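Local structure of glyoxalase family protein (Listeria monocytogenes, 2P7Q) at residues I8-K13 and D113-E118. The protein catalyses the hydration of the antibiotic fosfomycin in a manganese-dependent reaction, and so makes the bacterium resistant to it. The protein carries 1 engineered substitution. Sequence-based numbering, arbitrary orientation.
Sequences ITLIVK and DNHLFE. With MN (manganese (II) ion), chain G; GG6 ([(1S,2S)-1,2-dihydroxypropyl]phosphonic acid), chain J; GG6 ([(1S,2S)-1,2-dihydroxypropyl]phosphonic acid), chain H.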
loop_
_atom_site.group_PDB
_atom_site.type_symbol
_atom_site.label_atom_id
_atom_site.label_comp_id
_atom_site.label_asym_id
_atom_site.label_seq_id
_atom_site.Cartn_x
_atom_site.Cartn_y
_atom_site.Cartn_z
ATOM N N ILE A 8 4.309 4.842 2.648
ATOM C CA ILE A 8 4.492 3.567 1.969
ATOM C C ILE A 8 5.881 3.606 1.344
ATOM O O ILE A 8 6.198 4.507 0.570
ATOM C CB ILE A 8 3.426 3.370 0.874
ATOM C CG1 ILE A 8 2.032 3.408 1.509
ATOM C CG2 ILE A 8 3.659 2.067 0.146
ATOM C CD1 ILE A 8 0.885 3.189 0.547
ATOM N N THR A 9 6.716 2.637 1.691
ATOM C CA THR A 9 8.071 2.600 1.176
ATOM C C THR A 9 8.274 1.478 0.179
ATOM O O THR A 9 8.113 0.312 0.513
ATOM C CB THR A 9 9.092 2.409 2.322
ATOM O OG1 THR A 9 9.050 3.539 3.197
ATOM C CG2 THR A 9 10.497 2.246 1.780
ATOM N N LEU A 10 8.635 1.831 -1.049
ATOM C CA LEU A 10 8.892 0.822 -2.064
ATOM C C LEU A 10 10.392 0.714 -2.288
ATOM O O LEU A 10 11.134 1.667 -2.074
ATOM C CB LEU A 10 8.197 1.180 -3.368
ATOM C CG LEU A 10 6.681 1.312 -3.247
ATOM C CD1 LEU A 10 6.088 1.613 -4.619
ATOM C CD2 LEU A 10 6.097 0.017 -2.661
ATOM N N ILE A 11 10.832 -0.460 -2.708
ATOM C CA ILE A 11 12.239 -0.706 -2.959
ATOM C C ILE A 11 12.410 -0.906 -4.462
ATOM O O ILE A 11 11.683 -1.689 -5.077
ATOM C CB ILE A 11 12.701 -1.961 -2.210
ATOM C CG1 ILE A 11 12.320 -1.839 -0.731
ATOM C CG2 ILE A 11 14.204 -2.147 -2.378
ATOM C CD1 ILE A 11 12.867 -0.603 -0.036
ATOM N N VAL A 12 13.367 -0.194 -5.046
ATOM C CA VAL A 12 13.617 -0.263 -6.488
ATOM C C VAL A 12 15.108 -0.381 -6.820
ATOM O O VAL A 12 15.960 0.122 -6.091
ATOM C CB VAL A 12 13.058 0.990 -7.176
ATOM C CG1 VAL A 12 11.543 0.980 -7.138
ATOM C CG2 VAL A 12 13.575 2.229 -6.461
ATOM N N LYS A 13 15.407 -1.039 -7.933
ATOM C CA LYS A 13 16.785 -1.256 -8.377
ATOM C C LYS A 13 17.428 0.035 -8.888
ATOM O O LYS A 13 18.580 0.346 -8.554
ATOM C CB LYS A 13 16.823 -2.314 -9.487
ATOM C CG LYS A 13 16.407 -1.783 -10.843
ATOM C CD LYS A 13 16.329 -2.863 -11.909
ATOM C CE LYS A 13 15.037 -3.663 -11.821
ATOM N NZ LYS A 13 14.583 -4.042 -13.189
ATOM N N ASP A 113 9.791 -2.455 -11.006
ATOM C CA ASP A 113 10.186 -3.411 -9.987
ATOM C C ASP A 113 9.050 -4.299 -9.459
ATOM O O ASP A 113 8.951 -4.537 -8.260
ATOM C CB ASP A 113 10.846 -2.653 -8.840
ATOM C CG ASP A 113 12.129 -1.926 -9.272
ATOM O OD1 ASP A 113 13.208 -2.560 -9.265
ATOM O OD2 ASP A 113 12.052 -0.726 -9.623
ATOM N N ASN A 114 8.201 -4.793 -10.352
ATOM C CA ASN A 114 7.104 -5.663 -9.944
ATOM C C ASN A 114 6.106 -5.087 -8.941
ATOM O O ASN A 114 5.493 -5.843 -8.189
ATOM C CB ASN A 114 7.647 -6.961 -9.349
ATOM C CG ASN A 114 8.393 -7.795 -10.351
ATOM O OD1 ASN A 114 8.037 -7.842 -11.534
ATOM N ND2 ASN A 114 9.427 -8.482 -9.886
ATOM N N HIS A 115 5.954 -3.768 -8.894
ATOM C CA HIS A 115 4.996 -3.176 -7.978
ATOM C C HIS A 115 3.673 -2.976 -8.711
ATOM O O HIS A 115 3.590 -2.156 -9.621
ATOM C CB HIS A 115 5.485 -1.828 -7.467
ATOM C CG HIS A 115 6.721 -1.902 -6.626
ATOM N ND1 HIS A 115 7.980 -2.066 -7.162
ATOM C CD2 HIS A 115 6.898 -1.776 -5.290
ATOM C CE1 HIS A 115 8.878 -2.028 -6.194
ATOM N NE2 HIS A 115 8.249 -1.853 -5.049
ATOM N N LEU A 116 2.639 -3.718 -8.320
ATOM C CA LEU A 116 1.339 -3.588 -8.972
ATOM C C LEU A 116 0.633 -2.319 -8.498
ATOM O O LEU A 116 0.463 -2.089 -7.299
ATOM C CB LEU A 116 0.466 -4.809 -8.681
ATOM C CG LEU A 116 -0.862 -4.881 -9.441
ATOM C CD1 LEU A 116 -0.622 -4.805 -10.938
ATOM C CD2 LEU A 116 -1.573 -6.184 -9.093
ATOM N N PHE A 117 0.251 -1.485 -9.454
ATOM C CA PHE A 117 -0.432 -0.237 -9.162
ATOM C C PHE A 117 -1.796 -0.276 -9.799
ATOM O O PHE A 117 -2.060 -1.088 -10.693
ATOM C CB PHE A 117 0.333 0.973 -9.733
ATOM C CG PHE A 117 1.525 1.378 -8.923
ATOM C CD1 PHE A 117 2.763 0.804 -9.152
ATOM C CD2 PHE A 117 1.392 2.298 -7.893
ATOM C CE1 PHE A 117 3.859 1.130 -8.364
ATOM C CE2 PHE A 117 2.485 2.635 -7.095
ATOM C CZ PHE A 117 3.721 2.044 -7.333
ATOM N N GLU A 118 -2.662 0.617 -9.344
ATOM C CA GLU A 118 -4.006 0.702 -9.884
ATOM C C GLU A 118 -4.586 2.087 -9.749
ATOM O O GLU A 118 -4.388 2.760 -8.747
ATOM C CB GLU A 118 -4.942 -0.289 -9.187
ATOM C CG GLU A 118 -6.422 0.054 -9.357
ATOM C CD GLU A 118 -7.335 -0.879 -8.582
ATOM O OE1 GLU A 118 -6.906 -1.346 -7.500
ATOM O OE2 GLU A 118 -8.475 -1.131 -9.046
HETATM MN MN MN G . -8.030 -3.005 -6.132
HETATM O O1 GG6 J . 9.945 4.202 8.231
HETATM C C2 GG6 J . 10.994 5.179 8.356
HETATM C C3 GG6 J . 11.613 5.092 9.788
HETATM C C1 GG6 J . 12.125 4.949 7.291
HETATM O O2 GG6 J . 12.808 3.688 7.418
HETATM P P GG6 J . 11.534 5.070 5.610
HETATM O O3 GG6 J . 10.747 6.432 5.442
HETATM O O4 GG6 J . 12.688 5.074 4.747
HETATM O O5 GG6 J . 10.603 3.866 5.225
HETATM O O1 GG6 H . -9.692 -3.129 -7.443
HETATM C C2 GG6 H . -11.017 -3.477 -6.940
HETATM C C3 GG6 H . -12.074 -3.238 -8.080
HETATM C C1 GG6 H . -11.076 -4.982 -6.475
HETATM O O2 GG6 H . -10.803 -5.858 -7.560
HETATM P P GG6 H . -9.914 -5.343 -5.182
HETATM O O3 GG6 H . -10.191 -4.435 -3.948
HETATM O O4 GG6 H . -10.069 -6.725 -4.826
HETATM O O5 GG6 H . -8.428 -5.101 -5.674
#
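Asp-113, His-115 and Leu-10 carry most of this buried contact, which joins the two beta-sheets of a chain of the glyoxalase (vicinal oxygen chelate) fold: strand 4-12 is an edge strand of one sheet within this chain, continued into the second subunit at Thr-9, and residues 113-115 lead into the central strand 116-120 of the other. No backbone-to-backbone hydrogen bond joins the two segments; side chains of 113-118 meet side chains and backbone atoms of 8-13. The Asp-113 side chain runs roughly perpendicular to that of Val-12, and Asp-113 OD1 accepts a hydrogen bond from the backbone N-H of Lys-13 (N to OD1 3.0 Å). That bond is nearly straight (164°), but the N-H comes from above the carboxylate plane, 43° out of it. Asp-113 OD2 lies 3.1 Å from Val-12 CG1. Lys-13 bends so that its CE passes Asp-113 OD1, while Lys-13 NZ stays 4.4 Å from Asp-113 OD1, too far for a salt bridge, and makes a weak hydrogen bond to Phe-112 O. With CG anti to its carbonyl carbon (chi1 -65°), the His-115 ring extends toward strand 4-12 and lies alongside Leu-10, the two side chains pointing opposite ways; His-115 CD2 meets Leu-10 CD2 at 3.3 Å. His-115 NE2 is hydrogen-bonded to Asn-68 OD1 of the second subunit, which also accepts a hydrogen bond from the backbone N-H of Ile-11; one amide thus ties both segments to the dimer interface. Leu-10 CD1 reaches tip to tip to Phe-117 CZ, 3.6 Å away. Strand neighbours serve two active sites: Thr-9 OG1 donates to phosphonate O5 of one product molecule, whereas Glu-118 OE1 binds a manganese ion with His-69 of the same chain and His-7 of the second subunit, and a second product molecule chelates that ion through O1 and O5. Ile-11 O faces the imidazole edge, 3.0 Å from His-115 CE1.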